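Local coordinates for protein (S)-2-haloacid dehalogenase IVA (Burkholderia cepacia, PDB 2NO4) that catalyses the hydrolytic dehalogenation of short-chain (S)-2-haloalkanoic acids, inverting the configuration to give (R)-2-hydroxyalkanoic acids, at residues B[37-40]-B[41-45]; B[66-70]-B[71-75]; B[76-79]-B[80-84]; B[133-136]-B[137-141]; B[142-145]-B[146-149]. All coordinates share one frame; numbering follows the deposited sequence.

Overall arrangement
Starting from the N terminus, contact 1 (37-45) is the tight turn between helix 36-39 and helix 43-63. Contact 2 (66-75) ends the loop after that long helix and caps helix 70-84; contact 3 (76-84) continues directly along the same helix to its C-terminal end, about 13 Å away between centres. Contact 4 (133-141) lies on helix 132-141, which follows strand 123-128 of the parallel sheet, and contact 5 (142-149) ends that helix and leads into strand 150-153. All five are local and in series, none nested or crossing. M134 of contact 4 packs on F70, W71 and T74 of contact 2, tying helix 70-84 to the Rossmann-like core.

Contact 1 of 5, residues B[37-40]-B[41-45]; sequences DEVG and ASAEA
V39 and A43 meet across a tight turn between two helices, the branch CG1 of V39 reaching A43 CA at 3.6 Å and A43 CB at 4.0 Å. The valine torsion accounts for this: at chi1 173° CG1 lies opposite the backbone N, and it is this branch that enters the contact, while CG2 sits beside the backbone N. A43 CB also lies 3.4 Å from G40 O, and the methyl thereby touches both the valine branch and that carbonyl oxygen.

The backbone folds as a type I beta turn from G40 to A43, closed by a hydrogen bond from A43 N to G40 O of 3.1 Å. Helix 36-39 ends at G40, whose phi of 94° and psi of -169° lie in a region open chiefly to glycine. One water bridges the turn: it donates to V39 O at 2.7 Å and accepts from S42 N at 3.0 Å.

The turn joins the end of helix 36-39 to the start of helix 43-63. Around it, V39 packs on L87, and S42 and A45 on Y85, in the loop that follows helix 70-84, while E38 forms a salt bridge with R96 of helix 90-102.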
loop_
_atom_site.group_PDB
_atom_site.type_symbol
_atom_site.label_atom_id
_atom_site.label_comp_id
_atom_site.label_asym_id
_atom_site.label_seq_id
_atom_site.Cartn_x
_atom_site.Cartn_y
_atom_site.Cartn_z
ATOM N N ASP B 37 -3.511 -15.595 22.134
ATOM C CA ASP B 37 -4.581 -16.319 22.880
ATOM C C ASP B 37 -5.843 -15.468 23.077
ATOM O O ASP B 37 -6.959 -15.955 22.970
ATOM C CB ASP B 37 -4.074 -16.810 24.267
ATOM C CG ASP B 37 -2.963 -17.869 24.177
ATOM O OD1 ASP B 37 -2.610 -18.339 23.068
ATOM O OD2 ASP B 37 -2.437 -18.253 25.247
ATOM N N GLU B 38 -5.638 -14.194 23.407
ATOM C CA GLU B 38 -6.695 -13.229 23.550
ATOM C C GLU B 38 -7.405 -12.962 22.218
ATOM O O GLU B 38 -8.615 -12.753 22.195
ATOM C CB GLU B 38 -6.126 -11.914 24.123
ATOM C CG GLU B 38 -5.568 -11.999 25.564
ATOM C CD GLU B 38 -4.064 -12.371 25.676
ATOM O OE1 GLU B 38 -3.435 -11.875 26.634
ATOM O OE2 GLU B 38 -3.496 -13.141 24.865
ATOM N N VAL B 39 -6.665 -12.976 21.096
ATOM C CA VAL B 39 -7.283 -12.701 19.795
ATOM C C VAL B 39 -8.053 -13.929 19.289
ATOM O O VAL B 39 -9.134 -13.791 18.695
ATOM C CB VAL B 39 -6.226 -12.206 18.724
ATOM C CG1 VAL B 39 -6.842 -12.077 17.307
ATOM C CG2 VAL B 39 -5.605 -10.861 19.158
ATOM N N GLY B 40 -7.496 -15.123 19.502
ATOM C CA GLY B 40 -8.103 -16.335 18.953
ATOM C C GLY B 40 -7.472 -16.663 17.623
ATOM O O GLY B 40 -6.446 -16.058 17.240
ATOM N N ALA B 41 -8.079 -17.604 16.900
ATOM C CA ALA B 41 -7.434 -18.234 15.747
ATOM C C ALA B 41 -7.194 -17.318 14.511
ATOM O O ALA B 41 -6.506 -17.708 13.575
ATOM C CB ALA B 41 -8.186 -19.537 15.363
ATOM N N SER B 42 -7.752 -16.111 14.534
ATOM C CA SER B 42 -7.524 -15.086 13.498
ATOM C C SER B 42 -6.259 -14.267 13.682
ATOM O O SER B 42 -6.003 -13.381 12.868
ATOM C CB SER B 42 -8.682 -14.087 13.480
ATOM O OG SER B 42 -9.756 -14.709 12.820
ATOM N N ALA B 43 -5.525 -14.541 14.756
ATOM C CA ALA B 43 -4.419 -13.706 15.209
ATOM C C ALA B 43 -3.469 -13.419 14.060
ATOM O O ALA B 43 -3.206 -12.274 13.770
ATOM C CB ALA B 43 -3.678 -14.363 16.409
ATOM N N GLU B 44 -2.982 -14.448 13.375
ATOM C CA GLU B 44 -2.027 -14.197 12.272
ATOM C C GLU B 44 -2.631 -13.380 11.093
ATOM O O GLU B 44 -1.993 -12.432 10.615
ATOM C CB GLU B 44 -1.335 -15.503 11.788
ATOM C CG GLU B 44 -0.349 -15.289 10.613
ATOM C CD GLU B 44 0.759 -14.244 10.918
ATOM O OE1 GLU B 44 1.210 -14.155 12.094
ATOM O OE2 GLU B 44 1.162 -13.492 9.985
ATOM N N ALA B 45 -3.848 -13.727 10.651
ATOM C CA ALA B 45 -4.500 -12.998 9.582
ATOM C C ALA B 45 -4.789 -11.535 10.014
ATOM O O ALA B 45 -4.605 -10.595 9.211
ATOM C CB ALA B 45 -5.785 -13.736 9.114
HETATM O O HOH W 1 -9.875 -14.949 16.360
#

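Contact 2 of 5, residues B[66-70]-B[71-75]; sequences QYADF and WQLTD. With SO4 (sulfate ion), chain K.
F70 O, in the first turn of helix 70-84 just after the N-cap residue D69, accepts two hydrogen bonds from one residue, T74, whose backbone N and hydroxyl OG1 approach from opposite faces of the carbonyl plane. The OG1 bond is 2.7 Å long and comes from 41° out of that plane; at chi1 -57° OG1 is swung beside its own backbone N, within reach of the carbonyl one turn back. OG1 also stands over one face of the F70 ring and is hydrogen-bonded to Q54.

D69 receives two amides. Its OD1 accepts from Q72 N at 3.0 Å, met nearly head-on, and chi1 of 83° places the carboxylate between backbone N and carbonyl carbon, where it can reach that amide; its carbonyl O takes L73 N at 3.0 Å. The apolar contact is A68 CB to L73 CD2, 3.9 Å. Separately, the A68 methyl lies against the Q72 amide, CB to NE2 3.7 Å.

F70 lies about 4 Å, side chain to side chain, from the substrate-binding residues Y22 and N129, which places this helix start beside the active site. Further out, a sulfate, probably from the crystallisation liquor, bridges Q66 in the loop and Q72 in the helix, and is also held by R61. Q66 NE2 donates to its O3 at 3.0 Å, and the extended Q72 side chain donates NE2 to O1 at 2.9 Å.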
loop_
_atom_site.group_PDB
_atom_site.type_symbol
_atom_site.label_atom_id
_atom_site.label_comp_id
_atom_site.label_asym_id
_atom_site.label_seq_id
_atom_site.Cartn_x
_atom_site.Cartn_y
_atom_site.Cartn_z
ATOM N N GLN B 66 -3.294 14.099 2.841
ATOM C CA GLN B 66 -4.031 14.087 4.092
ATOM C C GLN B 66 -3.167 13.379 5.162
ATOM O O GLN B 66 -3.529 12.352 5.706
ATOM C CB GLN B 66 -5.426 13.467 3.927
ATOM C CG GLN B 66 -6.277 13.499 5.187
ATOM C CD GLN B 66 -6.990 14.844 5.398
ATOM O OE1 GLN B 66 -7.059 15.671 4.491
ATOM N NE2 GLN B 66 -7.551 15.037 6.587
ATOM N N TYR B 67 -1.995 13.940 5.443
ATOM C CA TYR B 67 -1.161 13.424 6.532
ATOM C C TYR B 67 -1.851 13.318 7.879
ATOM O O TYR B 67 -2.618 14.208 8.297
ATOM C CB TYR B 67 0.151 14.238 6.673
ATOM C CG TYR B 67 1.088 13.668 7.722
ATOM C CD1 TYR B 67 2.015 12.673 7.399
ATOM C CD2 TYR B 67 1.029 14.107 9.055
ATOM C CE1 TYR B 67 2.901 12.155 8.370
ATOM C CE2 TYR B 67 1.904 13.592 10.032
ATOM C CZ TYR B 67 2.822 12.606 9.678
ATOM O OH TYR B 67 3.655 12.066 10.623
ATOM N N ALA B 68 -1.583 12.209 8.560
ATOM C CA ALA B 68 -1.808 12.089 9.993
ATOM C C ALA B 68 -0.659 11.225 10.452
ATOM O O ALA B 68 -0.048 10.502 9.639
ATOM C CB ALA B 68 -3.140 11.405 10.310
ATOM N N ASP B 69 -0.353 11.291 11.742
ATOM C CA ASP B 69 0.837 10.633 12.247
ATOM C C ASP B 69 0.736 9.115 12.399
ATOM O O ASP B 69 -0.351 8.543 12.327
ATOM C CB ASP B 69 1.414 11.337 13.504
ATOM C CG ASP B 69 0.735 10.933 14.834
ATOM O OD1 ASP B 69 -0.139 10.068 14.911
ATOM O OD2 ASP B 69 1.137 11.510 15.871
ATOM N N PHE B 70 1.879 8.471 12.601
ATOM C CA PHE B 70 1.941 7.025 12.399
ATOM C C PHE B 70 1.172 6.291 13.457
ATOM O O PHE B 70 0.536 5.265 13.180
ATOM C CB PHE B 70 3.379 6.553 12.298
ATOM C CG PHE B 70 3.561 5.261 11.522
ATOM C CD1 PHE B 70 3.144 5.159 10.192
ATOM C CD2 PHE B 70 4.210 4.160 12.119
ATOM C CE1 PHE B 70 3.377 3.988 9.451
ATOM C CE2 PHE B 70 4.435 2.982 11.391
ATOM C CZ PHE B 70 4.011 2.919 10.028
ATOM N N TRP B 71 1.192 6.834 14.678
ATOM C CA TRP B 71 0.355 6.282 15.757
ATOM C C TRP B 71 -1.149 6.295 15.414
ATOM O O TRP B 71 -1.877 5.311 15.666
ATOM C CB TRP B 71 0.629 7.015 17.081
ATOM C CG TRP B 71 -0.068 6.437 18.265
ATOM C CD1 TRP B 71 -1.132 6.986 18.920
ATOM C CD2 TRP B 71 0.237 5.213 18.949
ATOM N NE1 TRP B 71 -1.518 6.177 19.970
ATOM C CE2 TRP B 71 -0.690 5.087 20.017
ATOM C CE3 TRP B 71 1.199 4.208 18.771
ATOM C CZ2 TRP B 71 -0.673 3.997 20.916
ATOM C CZ3 TRP B 71 1.217 3.122 19.675
ATOM C CH2 TRP B 71 0.275 3.039 20.734
ATOM N N GLN B 72 -1.618 7.413 14.861
ATOM C CA GLN B 72 -3.022 7.504 14.458
ATOM C C GLN B 72 -3.319 6.463 13.379
ATOM O O GLN B 72 -4.335 5.798 13.424
ATOM C CB GLN B 72 -3.391 8.904 13.960
ATOM C CG GLN B 72 -4.899 9.068 13.622
ATOM C CD GLN B 72 -5.259 10.470 13.175
ATOM O OE1 GLN B 72 -4.716 11.448 13.682
ATOM N NE2 GLN B 72 -6.165 10.576 12.206
ATOM N N LEU B 73 -2.446 6.348 12.396
ATOM C CA LEU B 73 -2.648 5.352 11.346
ATOM C C LEU B 73 -2.623 3.904 11.858
ATOM O O LEU B 73 -3.369 3.050 11.346
ATOM C CB LEU B 73 -1.575 5.485 10.251
ATOM C CG LEU B 73 -1.458 6.873 9.607
ATOM C CD1 LEU B 73 -0.599 6.815 8.346
ATOM C CD2 LEU B 73 -2.808 7.610 9.402
ATOM N N THR B 74 -1.735 3.636 12.817
ATOM C CA THR B 74 -1.615 2.336 13.476
ATOM C C THR B 74 -2.946 1.989 14.170
ATOM O O THR B 74 -3.450 0.884 14.043
ATOM C CB THR B 74 -0.406 2.303 14.454
ATOM O OG1 THR B 74 0.781 2.635 13.712
ATOM C CG2 THR B 74 -0.236 0.897 15.108
ATOM N N ASP B 75 -3.499 2.965 14.888
ATOM C CA ASP B 75 -4.781 2.863 15.575
ATOM C C ASP B 75 -5.937 2.595 14.579
ATOM O O ASP B 75 -6.714 1.645 14.748
ATOM C CB ASP B 75 -4.986 4.166 16.397
ATOM C CG ASP B 75 -6.169 4.091 17.352
ATOM O OD1 ASP B 75 -7.321 4.190 16.902
ATOM O OD2 ASP B 75 -5.936 3.926 18.564
HETATM S S SO4 K . -7.569 12.879 9.788
HETATM O O1 SO4 K . -6.951 13.098 11.069
HETATM O O2 SO4 K . -8.741 13.748 9.618
HETATM O O3 SO4 K . -6.640 13.186 8.720
HETATM O O4 SO4 K . -8.024 11.458 9.761
#

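Contact 3 of 5, residues B[76-79]-B[80-84]; sequences EALT and FALRT. With SO4 (sulfate ion), chain J.
R83, whose side chain lies alongside that of T79 one turn earlier in alpha helix 70-84, binds a sulfate ion, probably from the crystallisation liquor, through its guanidinium. R83 NE gives a hydrogen bond to sulfate O3 at 3.0 Å and NH2 a nearly straight one to O2 at 2.8 Å, with the sulfur at the edge and in the plane of the group. R90 NE binds the same ion, so two arginines converge on one anion.

The whole of 76-84 is the C-terminal part of the helix, and its i to i+4 ladder is regular: F80 N to E76 O, A81 N to A77 O, L82 N to L78 O and R83 N to T79 O. The L82 bond is 2.8 Å long and the R83 bond 3.0 Å. T84 repeats a pattern of the helix start, its N and OG1 reaching F80 O from opposite faces.

The threonine torsion of T79, chi1 -68°, sets CG2 opposite the backbone N and over the centre of one R83 guanidinium face, 3.5 Å above its plane, whereas OG1 turns to D75 O and K94. Helix 43-63 covers A77, L78 and F80 through W50, R53 and Y57; helix 90-102 covers L78 and L82. F80, R83 and T84 also pack on E212 and P210 of the second subunit. On the buried flank L78 and L82 pack at an angle to each other, with L78 CD1 3.9 Å from L82 CG.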
loop_
_atom_site.group_PDB
_atom_site.type_symbol
_atom_site.label_atom_id
_atom_site.label_comp_id
_atom_site.label_asym_id
_atom_site.label_seq_id
_atom_site.Cartn_x
_atom_site.Cartn_y
_atom_site.Cartn_z
ATOM N N GLU B 76 -6.031 3.415 13.535
ATOM C CA GLU B 76 -7.063 3.270 12.510
ATOM C C GLU B 76 -6.988 1.894 11.807
ATOM O O GLU B 76 -8.005 1.264 11.573
ATOM C CB GLU B 76 -6.956 4.399 11.481
ATOM C CG GLU B 76 -7.334 5.762 12.093
ATOM C CD GLU B 76 -7.009 6.943 11.183
ATOM O OE1 GLU B 76 -6.262 6.775 10.187
ATOM O OE2 GLU B 76 -7.479 8.072 11.507
ATOM N N ALA B 77 -5.768 1.469 11.483
ATOM C CA ALA B 77 -5.519 0.157 10.854
ATOM C C ALA B 77 -5.923 -1.001 11.766
ATOM O O ALA B 77 -6.487 -1.998 11.301
ATOM C CB ALA B 77 -4.013 0.041 10.402
ATOM N N LEU B 78 -5.653 -0.872 13.070
ATOM C CA LEU B 78 -6.007 -1.928 13.999
ATOM C C LEU B 78 -7.520 -2.003 14.155
ATOM O O LEU B 78 -8.079 -3.085 14.174
ATOM C CB LEU B 78 -5.390 -1.721 15.375
ATOM C CG LEU B 78 -5.740 -2.741 16.486
ATOM C CD1 LEU B 78 -5.366 -4.173 16.098
ATOM C CD2 LEU B 78 -5.082 -2.322 17.822
ATOM N N THR B 79 -8.159 -0.842 14.310
ATOM C CA THR B 79 -9.616 -0.754 14.443
ATOM C C THR B 79 -10.282 -1.405 13.238
ATOM O O THR B 79 -11.210 -2.195 13.384
ATOM C CB THR B 79 -10.018 0.729 14.596
ATOM O OG1 THR B 79 -9.538 1.174 15.870
ATOM C CG2 THR B 79 -11.535 0.900 14.523
ATOM N N PHE B 80 -9.792 -1.061 12.046
ATOM C CA PHE B 80 -10.261 -1.668 10.811
ATOM C C PHE B 80 -10.081 -3.198 10.796
ATOM O O PHE B 80 -11.000 -3.913 10.370
ATOM C CB PHE B 80 -9.586 -1.040 9.589
ATOM C CG PHE B 80 -9.993 -1.667 8.316
ATOM C CD1 PHE B 80 -11.201 -1.314 7.703
ATOM C CD2 PHE B 80 -9.200 -2.686 7.744
ATOM C CE1 PHE B 80 -11.604 -1.938 6.500
ATOM C CE2 PHE B 80 -9.598 -3.303 6.551
ATOM C CZ PHE B 80 -10.799 -2.930 5.934
ATOM N N ALA B 81 -8.904 -3.673 11.216
ATOM C CA ALA B 81 -8.594 -5.107 11.199
ATOM C C ALA B 81 -9.465 -5.865 12.213
ATOM O O ALA B 81 -9.991 -6.945 11.915
ATOM C CB ALA B 81 -7.039 -5.384 11.395
ATOM N N LEU B 82 -9.651 -5.275 13.405
ATOM C CA LEU B 82 -10.514 -5.874 14.431
ATOM C C LEU B 82 -11.963 -6.001 13.978
ATOM O O LEU B 82 -12.576 -7.043 14.194
ATOM C CB LEU B 82 -10.457 -5.062 15.748
ATOM C CG LEU B 82 -9.143 -5.122 16.517
ATOM C CD1 LEU B 82 -9.217 -4.105 17.674
ATOM C CD2 LEU B 82 -8.870 -6.514 17.053
ATOM N N ARG B 83 -12.511 -4.933 13.372
ATOM C CA ARG B 83 -13.879 -4.977 12.808
ATOM C C ARG B 83 -13.999 -5.989 11.633
ATOM O O ARG B 83 -14.984 -6.682 11.487
ATOM C CB ARG B 83 -14.301 -3.582 12.336
ATOM C CG ARG B 83 -14.433 -2.565 13.431
ATOM C CD ARG B 83 -14.556 -1.140 12.862
ATOM N NE ARG B 83 -14.955 -0.201 13.915
ATOM C CZ ARG B 83 -15.061 1.114 13.749
ATOM N NH1 ARG B 83 -14.734 1.668 12.580
ATOM N NH2 ARG B 83 -15.456 1.874 14.770
ATOM N N THR B 84 -12.966 -6.062 10.797
ATOM C CA THR B 84 -12.974 -6.977 9.649
ATOM C C THR B 84 -13.147 -8.412 10.148
ATOM O O THR B 84 -13.917 -9.192 9.554
ATOM C CB THR B 84 -11.664 -6.810 8.832
ATOM O OG1 THR B 84 -11.677 -5.520 8.205
ATOM C CG2 THR B 84 -11.510 -7.899 7.759
HETATM S S SO4 J . -16.036 -0.853 17.430
HETATM O O1 SO4 J . -15.817 -1.142 18.847
HETATM O O2 SO4 J . -16.039 0.581 17.200
HETATM O O3 SO4 J . -14.925 -1.443 16.690
HETATM O O4 SO4 J . -17.324 -1.361 16.964
#

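Contact 4 of 5, residues B[133-136]-B[137-141]; sequences EMLQ and AALKA. With SO4 (sulfate ion), chain I.
L135 and L139 make the apolar contact one turn apart, with L135 CD2 at 3.8 Å from L139 CG and 4.0 Å from L139 CD2. The L135 torsion is unusual, chi1 -139°, away from the staggered positions, and it carries CD2 along the helix toward L139. That leucine has CG beside its backbone N, which puts CG over L135 O at 3.2 Å. L139 CD1 also meets Q136 OE1; the bend of the glutamine chain at chi2, -56°, brings OE1 to within 3.6 Å of L139 CD1.

Behind the side chains stands the i to i+4 backbone ladder. It tightens along the helix: A137 N to E133 O is weak at 3.3 Å, L139 N to L135 O is 2.8 Å and K140 N to Q136 O is 2.7 Å. The CB and CG of K140 rest against that same Q136 carbonyl.

The segment belongs to helix 132-141, the crossover of the beta-alpha-beta unit that links strand 123-128 to strand 150-153 in the Rossmann-like sheet of the HAD superfamily. L135 and L139 face that sheet, both packing on I126 and C151, and L135 also on S128, a substrate-binding residue. M134 points to another side, against substrate-binding Y22 and against F70, W71 and T74 of helix 70-84. Near the helix start, E133 N donates to sulfate O4 at 2.8 Å; the ion, probably from the crystallisation liquor, is also bound by N131 ND2, and the E133 carboxylate forms a salt bridge with K102.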
loop_
_atom_site.group_PDB
_atom_site.type_symbol
_atom_site.label_atom_id
_atom_site.label_comp_id
_atom_site.label_asym_id
_atom_site.label_seq_id
_atom_site.Cartn_x
_atom_site.Cartn_y
_atom_site.Cartn_z
ATOM N N GLU B 133 6.761 9.978 19.787
ATOM C CA GLU B 133 6.178 9.375 20.977
ATOM C C GLU B 133 6.108 7.836 20.949
ATOM O O GLU B 133 6.551 7.176 21.905
ATOM C CB GLU B 133 4.794 9.933 21.311
ATOM C CG GLU B 133 4.357 9.425 22.687
ATOM C CD GLU B 133 2.951 9.785 23.048
ATOM O OE1 GLU B 133 2.338 9.029 23.855
ATOM O OE2 GLU B 133 2.455 10.828 22.532
ATOM N N MET B 134 5.535 7.260 19.881
ATOM C CA MET B 134 5.475 5.800 19.772
ATOM C C MET B 134 6.881 5.166 19.628
ATOM O O MET B 134 7.168 4.134 20.235
ATOM C CB MET B 134 4.519 5.371 18.636
ATOM C CG MET B 134 5.054 5.549 17.221
ATOM S SD MET B 134 3.824 5.117 15.986
ATOM C CE MET B 134 3.955 3.289 16.047
ATOM N N LEU B 135 7.754 5.802 18.860
ATOM C CA LEU B 135 9.049 5.224 18.544
ATOM C C LEU B 135 9.978 5.268 19.771
ATOM O O LEU B 135 10.673 4.288 20.067
ATOM C CB LEU B 135 9.710 5.977 17.402
ATOM C CG LEU B 135 10.454 5.193 16.313
ATOM C CD1 LEU B 135 11.374 6.187 15.635
ATOM C CD2 LEU B 135 11.241 3.968 16.780
ATOM N N GLN B 136 9.993 6.411 20.458
ATOM C CA GLN B 136 10.787 6.571 21.683
ATOM C C GLN B 136 10.428 5.565 22.772
ATOM O O GLN B 136 11.327 4.957 23.392
ATOM C CB GLN B 136 10.725 8.023 22.204
ATOM C CG GLN B 136 11.754 8.939 21.540
ATOM C CD GLN B 136 13.198 8.407 21.705
ATOM O OE1 GLN B 136 13.882 8.090 20.722
ATOM N NE2 GLN B 136 13.639 8.276 22.959
ATOM N N ALA B 137 9.129 5.361 22.987
ATOM C CA ALA B 137 8.656 4.327 23.905
ATOM C C ALA B 137 9.233 2.936 23.566
ATOM O O ALA B 137 9.732 2.227 24.452
ATOM C CB ALA B 137 7.113 4.280 23.950
ATOM N N ALA B 138 9.136 2.549 22.285
ATOM C CA ALA B 138 9.661 1.234 21.830
ATOM C C ALA B 138 11.175 1.158 21.990
ATOM O O ALA B 138 11.707 0.135 22.450
ATOM C CB ALA B 138 9.248 0.943 20.381
ATOM N N LEU B 139 11.862 2.248 21.636
ATOM C CA LEU B 139 13.315 2.303 21.757
ATOM C C LEU B 139 13.762 2.233 23.216
ATOM O O LEU B 139 14.741 1.540 23.535
ATOM C CB LEU B 139 13.911 3.535 21.065
ATOM C CG LEU B 139 13.757 3.610 19.551
ATOM C CD1 LEU B 139 14.323 4.954 19.042
ATOM C CD2 LEU B 139 14.342 2.392 18.840
ATOM N N LYS B 140 13.061 2.944 24.100
ATOM C CA LYS B 140 13.411 2.879 25.521
ATOM C C LYS B 140 13.170 1.485 26.107
ATOM O O LYS B 140 14.045 0.938 26.799
ATOM C CB LYS B 140 12.660 3.934 26.344
ATOM C CG LYS B 140 13.221 5.352 26.215
ATOM C CD LYS B 140 13.060 6.104 27.538
ATOM C CE LYS B 140 13.996 5.529 28.642
ATOM N NZ LYS B 140 13.299 5.282 29.971
ATOM N N ALA B 141 11.981 0.929 25.846
ATOM C CA ALA B 141 11.618 -0.397 26.361
ATOM C C ALA B 141 12.618 -1.465 25.967
ATOM O O ALA B 141 12.808 -2.436 26.705
ATOM C CB ALA B 141 10.227 -0.808 25.905
HETATM S S SO4 I . 4.992 13.281 18.968
HETATM O O1 SO4 I . 5.201 13.440 20.411
HETATM O O2 SO4 I . 3.655 13.821 18.636
HETATM O O3 SO4 I . 6.044 14.051 18.265
HETATM O O4 SO4 I . 5.055 11.841 18.643
#

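Contact 5 of 5, residues B[142-145]-B[146-149]; sequences SKLD and RVLD
D145 and R146, sequence neighbours, form a salt bridge in which R146 NE donates to D145 OD1 at 3.2 Å with an N-H...O angle of 169°. OD1 is met on its syn side and lies in the guanidinium plane, although the carboxylate and guanidinium planes are turned 43° against each other. The two side chains lie side by side, pointing the same way. Both carry CG between backbone N and carbonyl carbon, and in R146 this chi1 acts together with a bend at chi3, 60°, to set the guanidinium beside the carboxylate.

Among the backbone bonds, V147 N to L144 O is 3.1 Å long. L148 N to D145 O, at 3.4 Å, is weak. These i to i+3 links mark the tight, 3-10-like winding around D145 and R146.

Packing involves K143 on R146 and two side chains against L144 O. The aliphatic part of K143 runs alongside R146, with K143 CB 3.9 Å above the R146 guanidinium plane, over its centre; the two like charges stay apart, K143 NZ lying 5.8 Å from R146 NH2. L144 O is approached by V147 CG2 at 3.1 Å and L148 CG at 3.4 Å. Inward, L144 packs on L26 and A111, V147 on L114, and L148 on L139, V124 and I126; the loop thus packs on helix 110-119 and on strand 123-128.

The segment begins with a Schellman motif, its bonds running from L144 N to L139 O and from K143 N to K140 O: K143, with positive phi, is the C-prime residue and ends helix 132-141 before the chain enters strand 150-153, closing the beta-alpha-beta crossover.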
loop_
_atom_site.group_PDB
_atom_site.type_symbol
_atom_site.label_atom_id
_atom_site.label_comp_id
_atom_site.label_asym_id
_atom_site.label_seq_id
_atom_site.Cartn_x
_atom_site.Cartn_y
_atom_site.Cartn_z
ATOM N N SER B 142 13.233 -1.312 24.799
ATOM C CA SER B 142 14.176 -2.322 24.307
ATOM C C SER B 142 15.651 -1.945 24.502
ATOM O O SER B 142 16.543 -2.629 23.989
ATOM C CB SER B 142 13.876 -2.648 22.836
ATOM O OG SER B 142 13.853 -1.448 22.070
ATOM N N LYS B 143 15.891 -0.861 25.247
ATOM C CA LYS B 143 17.238 -0.288 25.506
ATOM C C LYS B 143 18.064 0.051 24.257
ATOM O O LYS B 143 19.309 0.047 24.297
ATOM C CB LYS B 143 18.048 -1.155 26.483
ATOM C CG LYS B 143 17.368 -1.347 27.818
ATOM C CD LYS B 143 18.187 -2.262 28.745
ATOM C CE LYS B 143 17.440 -2.549 30.063
ATOM N NZ LYS B 143 16.197 -3.377 29.807
ATOM N N LEU B 144 17.367 0.357 23.157
ATOM C CA LEU B 144 18.018 0.705 21.893
ATOM C C LEU B 144 18.460 2.162 21.892
ATOM O O LEU B 144 19.316 2.555 21.110
ATOM C CB LEU B 144 17.115 0.381 20.700
ATOM C CG LEU B 144 16.795 -1.104 20.472
ATOM C CD1 LEU B 144 15.798 -1.320 19.358
ATOM C CD2 LEU B 144 18.075 -1.921 20.203
ATOM N N ASP B 145 17.868 2.936 22.800
ATOM C CA ASP B 145 18.206 4.331 23.095
ATOM C C ASP B 145 19.720 4.614 23.176
ATOM O O ASP B 145 20.236 5.550 22.553
ATOM C CB ASP B 145 17.484 4.778 24.412
ATOM C CG ASP B 145 17.646 3.753 25.608
ATOM O OD1 ASP B 145 18.745 3.564 26.195
ATOM O OD2 ASP B 145 16.637 3.155 25.987
ATOM N N ARG B 146 20.425 3.784 23.937
ATOM C CA ARG B 146 21.830 4.033 24.232
ATOM C C ARG B 146 22.769 3.706 23.092
ATOM O O ARG B 146 23.942 4.053 23.144
ATOM C CB ARG B 146 22.254 3.280 25.496
ATOM C CG ARG B 146 22.227 1.774 25.399
ATOM C CD ARG B 146 22.093 1.161 26.805
ATOM N NE ARG B 146 20.859 1.585 27.487
ATOM C CZ ARG B 146 20.450 1.092 28.654
ATOM N NH1 ARG B 146 21.177 0.164 29.274
ATOM N NH2 ARG B 146 19.317 1.518 29.205
ATOM N N VAL B 147 22.255 3.037 22.069
ATOM C CA VAL B 147 23.092 2.618 20.957
ATOM C C VAL B 147 22.828 3.456 19.704
ATOM O O VAL B 147 23.220 3.042 18.600
ATOM C CB VAL B 147 23.007 1.071 20.694
ATOM C CG1 VAL B 147 23.537 0.321 21.888
ATOM C CG2 VAL B 147 21.573 0.598 20.395
ATOM N N LEU B 148 22.203 4.634 19.890
ATOM C CA LEU B 148 21.801 5.516 18.773
ATOM C C LEU B 148 22.309 6.962 18.886
ATOM O O LEU B 148 22.223 7.575 19.955
ATOM C CB LEU B 148 20.274 5.570 18.649
ATOM C CG LEU B 148 19.516 4.321 18.224
ATOM C CD1 LEU B 148 18.027 4.606 18.392
ATOM C CD2 LEU B 148 19.859 3.903 16.796
ATOM N N ASP B 149 22.796 7.513 17.774
ATOM C CA ASP B 149 23.166 8.916 17.713
ATOM C C ASP B 149 21.970 9.823 17.468
ATOM O O ASP B 149 21.926 10.954 17.951
ATOM C CB ASP B 149 24.230 9.144 16.628
ATOM C CG ASP B 149 25.552 8.486 16.975
ATOM O OD1 ASP B 149 26.047 8.751 18.103
ATOM O OD2 ASP B 149 26.086 7.686 16.157
#